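Local atomic coordinates of Afp3 (Serratia entomophila, PDB entry 6RBN), a protein that probably forms part of the contractile sheath around the inner tube of the anti-feeding prophage, a phage-tail-like injection system. Residues L131-L140 and E163-G171. Sequence-based numbering, arbitrary orientation.
Sequences LEKADDNGPL and ETYRTAVYG
Tyr165, on helix 163-172, reaches the loop that follows strand 127-130 and gives the contact its one hydrogen bond, from OH to Leu131 O. The carbonyl oxygen lies at the ring edge, in the ring plane; the modelled OH-to-O separation of 2.3 Å is very short and, at 2.8 Å resolution, not to be taken literally. With CG anti to the backbone N (chi1 -174°), the ring extends past Ala134 as far as Leu131.

Apolar contacts flank the tyrosine. The side chains of Leu131 and Tyr165 lie alongside one another, pointing opposite ways, with Leu131 CD1 3.7 Å from Tyr165 CE1, while the methyl of Ala134 approaches the ring obliquely, its CB 3.6 Å from Tyr165 CD1. Arg35 adds a cation-pi interaction with the ring.

One turn further along helix 163-172, Ala168 and Val169 meet the two branches of Leu140: CD1 lies 3.8 Å from Ala168 CB and CD2 4.2 Å from Val169 CG2. Leu131, Tyr165 and Val169 also touch Val33 of strand 31-34, and Leu131 shares backbone hydrogen bonding with Ala34. Helix 163-172, which also rests on strand 185-188 through Tyr170, thus packs against strand 31-34 and the connection from strand 127-130 to helix 137-141, consistent with helix-on-sheet packing in an alpha/beta part of the sheath subunit.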
loop_
_atom_site.group_PDB
_atom_site.type_symbol
_atom_site.label_atom_id
_atom_site.label_comp_id
_atom_site.label_asym_id
_atom_site.label_seq_id
_atom_site.Cartn_x
_atom_site.Cartn_y
_atom_site.Cartn_z
ATOM N N LEU D 131 -9.699 -45.591 -65.397
ATOM C CA LEU D 131 -10.863 -46.222 -66.004
ATOM C C LEU D 131 -10.584 -46.339 -67.493
ATOM O O LEU D 131 -10.562 -45.328 -68.201
ATOM C CB LEU D 131 -12.121 -45.400 -65.704
ATOM C CG LEU D 131 -13.555 -45.858 -65.969
ATOM C CD1 LEU D 131 -14.003 -45.533 -67.368
ATOM C CD2 LEU D 131 -13.684 -47.345 -65.705
ATOM N N GLU D 132 -10.370 -47.570 -67.966
ATOM C CA GLU D 132 -9.692 -47.784 -69.244
ATOM C C GLU D 132 -10.596 -47.510 -70.440
ATOM O O GLU D 132 -10.320 -46.616 -71.245
ATOM C CB GLU D 132 -9.141 -49.210 -69.309
ATOM C CG GLU D 132 -8.374 -49.519 -70.585
ATOM C CD GLU D 132 -7.070 -48.746 -70.706
ATOM O OE1 GLU D 132 -6.473 -48.400 -69.664
ATOM O OE2 GLU D 132 -6.644 -48.480 -71.848
ATOM N N LYS D 133 -11.669 -48.275 -70.592
ATOM C CA LYS D 133 -12.592 -48.078 -71.699
ATOM C C LYS D 133 -13.892 -47.503 -71.159
ATOM O O LYS D 133 -14.121 -47.497 -69.953
ATOM C CB LYS D 133 -12.840 -49.383 -72.466
ATOM C CG LYS D 133 -13.606 -50.445 -71.709
ATOM C CD LYS D 133 -13.699 -51.714 -72.544
ATOM C CE LYS D 133 -14.464 -52.812 -71.827
ATOM N NZ LYS D 133 -15.905 -52.472 -71.696
ATOM N N ALA D 134 -14.735 -46.996 -72.058
ATOM C CA ALA D 134 -15.899 -46.234 -71.618
ATOM C C ALA D 134 -17.069 -47.138 -71.250
ATOM O O ALA D 134 -17.730 -46.921 -70.228
ATOM C CB ALA D 134 -16.314 -45.242 -72.702
ATOM N N ASP D 135 -17.339 -48.156 -72.064
ATOM C CA ASP D 135 -18.602 -48.884 -71.989
ATOM C C ASP D 135 -18.654 -49.945 -70.895
ATOM O O ASP D 135 -19.642 -50.686 -70.847
ATOM C CB ASP D 135 -18.907 -49.517 -73.349
ATOM C CG ASP D 135 -17.770 -50.386 -73.864
ATOM O OD1 ASP D 135 -16.699 -50.426 -73.227
ATOM O OD2 ASP D 135 -17.952 -51.031 -74.915
ATOM N N ASP D 136 -17.650 -50.060 -70.024
ATOM C CA ASP D 136 -17.721 -51.022 -68.923
ATOM C C ASP D 136 -18.563 -50.431 -67.789
ATOM O O ASP D 136 -18.097 -49.708 -66.906
ATOM C CB ASP D 136 -16.319 -51.452 -68.476
ATOM C CG ASP D 136 -15.388 -50.285 -68.200
ATOM O OD1 ASP D 136 -15.794 -49.127 -68.400
ATOM O OD2 ASP D 136 -14.236 -50.533 -67.787
ATOM N N ASN D 137 -19.848 -50.780 -67.800
ATOM C CA ASN D 137 -20.808 -50.260 -66.836
ATOM C C ASN D 137 -20.669 -50.886 -65.452
ATOM O O ASN D 137 -21.423 -50.522 -64.546
ATOM C CB ASN D 137 -22.230 -50.458 -67.360
ATOM C CG ASN D 137 -22.490 -49.681 -68.632
ATOM O OD1 ASN D 137 -22.718 -50.263 -69.692
ATOM N ND2 ASN D 137 -22.448 -48.358 -68.536
ATOM N N GLY D 138 -19.738 -51.816 -65.271
ATOM C CA GLY D 138 -19.404 -52.344 -63.971
ATOM C C GLY D 138 -18.674 -51.349 -63.085
ATOM O O GLY D 138 -19.178 -50.963 -62.026
ATOM N N PRO D 139 -17.462 -50.937 -63.478
ATOM C CA PRO D 139 -16.730 -49.946 -62.668
ATOM C C PRO D 139 -17.364 -48.565 -62.626
ATOM O O PRO D 139 -17.091 -47.812 -61.684
ATOM C CB PRO D 139 -15.349 -49.903 -63.335
ATOM C CG PRO D 139 -15.205 -51.224 -63.968
ATOM C CD PRO D 139 -16.571 -51.586 -64.457
ATOM N N LEU D 140 -18.193 -48.196 -63.604
ATOM C CA LEU D 140 -18.871 -46.908 -63.519
ATOM C C LEU D 140 -20.044 -46.948 -62.552
ATOM O O LEU D 140 -20.408 -45.914 -61.981
ATOM C CB LEU D 140 -19.340 -46.456 -64.897
ATOM C CG LEU D 140 -18.235 -46.018 -65.851
ATOM C CD1 LEU D 140 -18.806 -45.733 -67.221
ATOM C CD2 LEU D 140 -17.535 -44.793 -65.299
ATOM N N GLU D 163 -15.410 -38.022 -76.506
ATOM C CA GLU D 163 -16.680 -37.386 -76.174
ATOM C C GLU D 163 -17.630 -38.362 -75.491
ATOM O O GLU D 163 -18.288 -38.003 -74.510
ATOM C CB GLU D 163 -17.315 -36.814 -77.441
ATOM C CG GLU D 163 -18.454 -35.827 -77.214
ATOM C CD GLU D 163 -19.817 -36.482 -77.101
ATOM O OE1 GLU D 163 -20.004 -37.574 -77.677
ATOM O OE2 GLU D 163 -20.703 -35.899 -76.441
ATOM N N THR D 164 -17.728 -39.589 -76.001
ATOM C CA THR D 164 -18.605 -40.585 -75.402
ATOM C C THR D 164 -18.038 -41.164 -74.114
ATOM O O THR D 164 -18.786 -41.781 -73.349
ATOM C CB THR D 164 -18.871 -41.718 -76.390
ATOM O OG1 THR D 164 -17.633 -42.341 -76.747
ATOM C CG2 THR D 164 -19.543 -41.181 -77.642
ATOM N N TYR D 165 -16.739 -40.990 -73.871
ATOM C CA TYR D 165 -16.148 -41.410 -72.607
ATOM C C TYR D 165 -16.642 -40.534 -71.464
ATOM O O TYR D 165 -16.961 -41.036 -70.382
ATOM C CB TYR D 165 -14.626 -41.341 -72.710
ATOM C CG TYR D 165 -13.849 -41.884 -71.532
ATOM C CD1 TYR D 165 -13.546 -43.233 -71.435
ATOM C CD2 TYR D 165 -13.420 -41.047 -70.517
ATOM C CE1 TYR D 165 -12.824 -43.724 -70.365
ATOM C CE2 TYR D 165 -12.704 -41.524 -69.448
ATOM C CZ TYR D 165 -12.411 -42.860 -69.375
ATOM O OH TYR D 165 -11.698 -43.327 -68.300
ATOM N N ARG D 166 -16.714 -39.222 -71.692
ATOM C CA ARG D 166 -17.105 -38.297 -70.635
ATOM C C ARG D 166 -18.596 -38.369 -70.351
ATOM O O ARG D 166 -19.023 -38.157 -69.212
ATOM C CB ARG D 166 -16.708 -36.877 -71.018
ATOM C CG ARG D 166 -15.224 -36.642 -71.006
ATOM C CD ARG D 166 -14.901 -35.267 -71.529
ATOM N NE ARG D 166 -15.208 -35.178 -72.949
ATOM C CZ ARG D 166 -15.046 -34.085 -73.680
ATOM N NH1 ARG D 166 -14.556 -32.993 -73.131
ATOM N NH2 ARG D 166 -15.353 -34.092 -74.969
ATOM N N THR D 167 -19.405 -38.650 -71.378
ATOM C CA THR D 167 -20.845 -38.780 -71.199
ATOM C C THR D 167 -21.200 -39.974 -70.317
ATOM O O THR D 167 -22.139 -39.887 -69.519
ATOM C CB THR D 167 -21.514 -38.886 -72.573
ATOM O OG1 THR D 167 -21.140 -37.751 -73.361
ATOM C CG2 THR D 167 -23.028 -38.913 -72.463
ATOM N N ALA D 168 -20.435 -41.062 -70.407
ATOM C CA ALA D 168 -20.629 -42.178 -69.492
ATOM C C ALA D 168 -20.181 -41.833 -68.078
ATOM O O ALA D 168 -20.733 -42.359 -67.107
ATOM C CB ALA D 168 -19.879 -43.407 -70.000
ATOM N N VAL D 169 -19.189 -40.953 -67.941
ATOM C CA VAL D 169 -18.739 -40.538 -66.618
ATOM C C VAL D 169 -19.677 -39.489 -66.031
ATOM O O VAL D 169 -20.032 -39.552 -64.849
ATOM C CB VAL D 169 -17.284 -40.039 -66.695
ATOM C CG1 VAL D 169 -16.826 -39.468 -65.370
ATOM C CG2 VAL D 169 -16.368 -41.172 -67.105
ATOM N N TYR D 170 -20.117 -38.527 -66.850
ATOM C CA TYR D 170 -20.982 -37.459 -66.352
ATOM C C TYR D 170 -22.369 -37.977 -65.998
ATOM O O TYR D 170 -23.038 -37.406 -65.131
ATOM C CB TYR D 170 -21.106 -36.340 -67.387
ATOM C CG TYR D 170 -19.841 -35.554 -67.648
ATOM C CD1 TYR D 170 -18.770 -35.596 -66.766
ATOM C CD2 TYR D 170 -19.718 -34.775 -68.790
ATOM C CE1 TYR D 170 -17.616 -34.884 -67.014
ATOM C CE2 TYR D 170 -18.568 -34.059 -69.045
ATOM C CZ TYR D 170 -17.521 -34.117 -68.152
ATOM O OH TYR D 170 -16.372 -33.405 -68.398
ATOM N N GLY D 171 -22.818 -39.048 -66.653
ATOM C CA GLY D 171 -24.089 -39.646 -66.292
ATOM C C GLY D 171 -24.013 -40.491 -65.041
ATOM O O GLY D 171 -24.994 -40.588 -64.299
#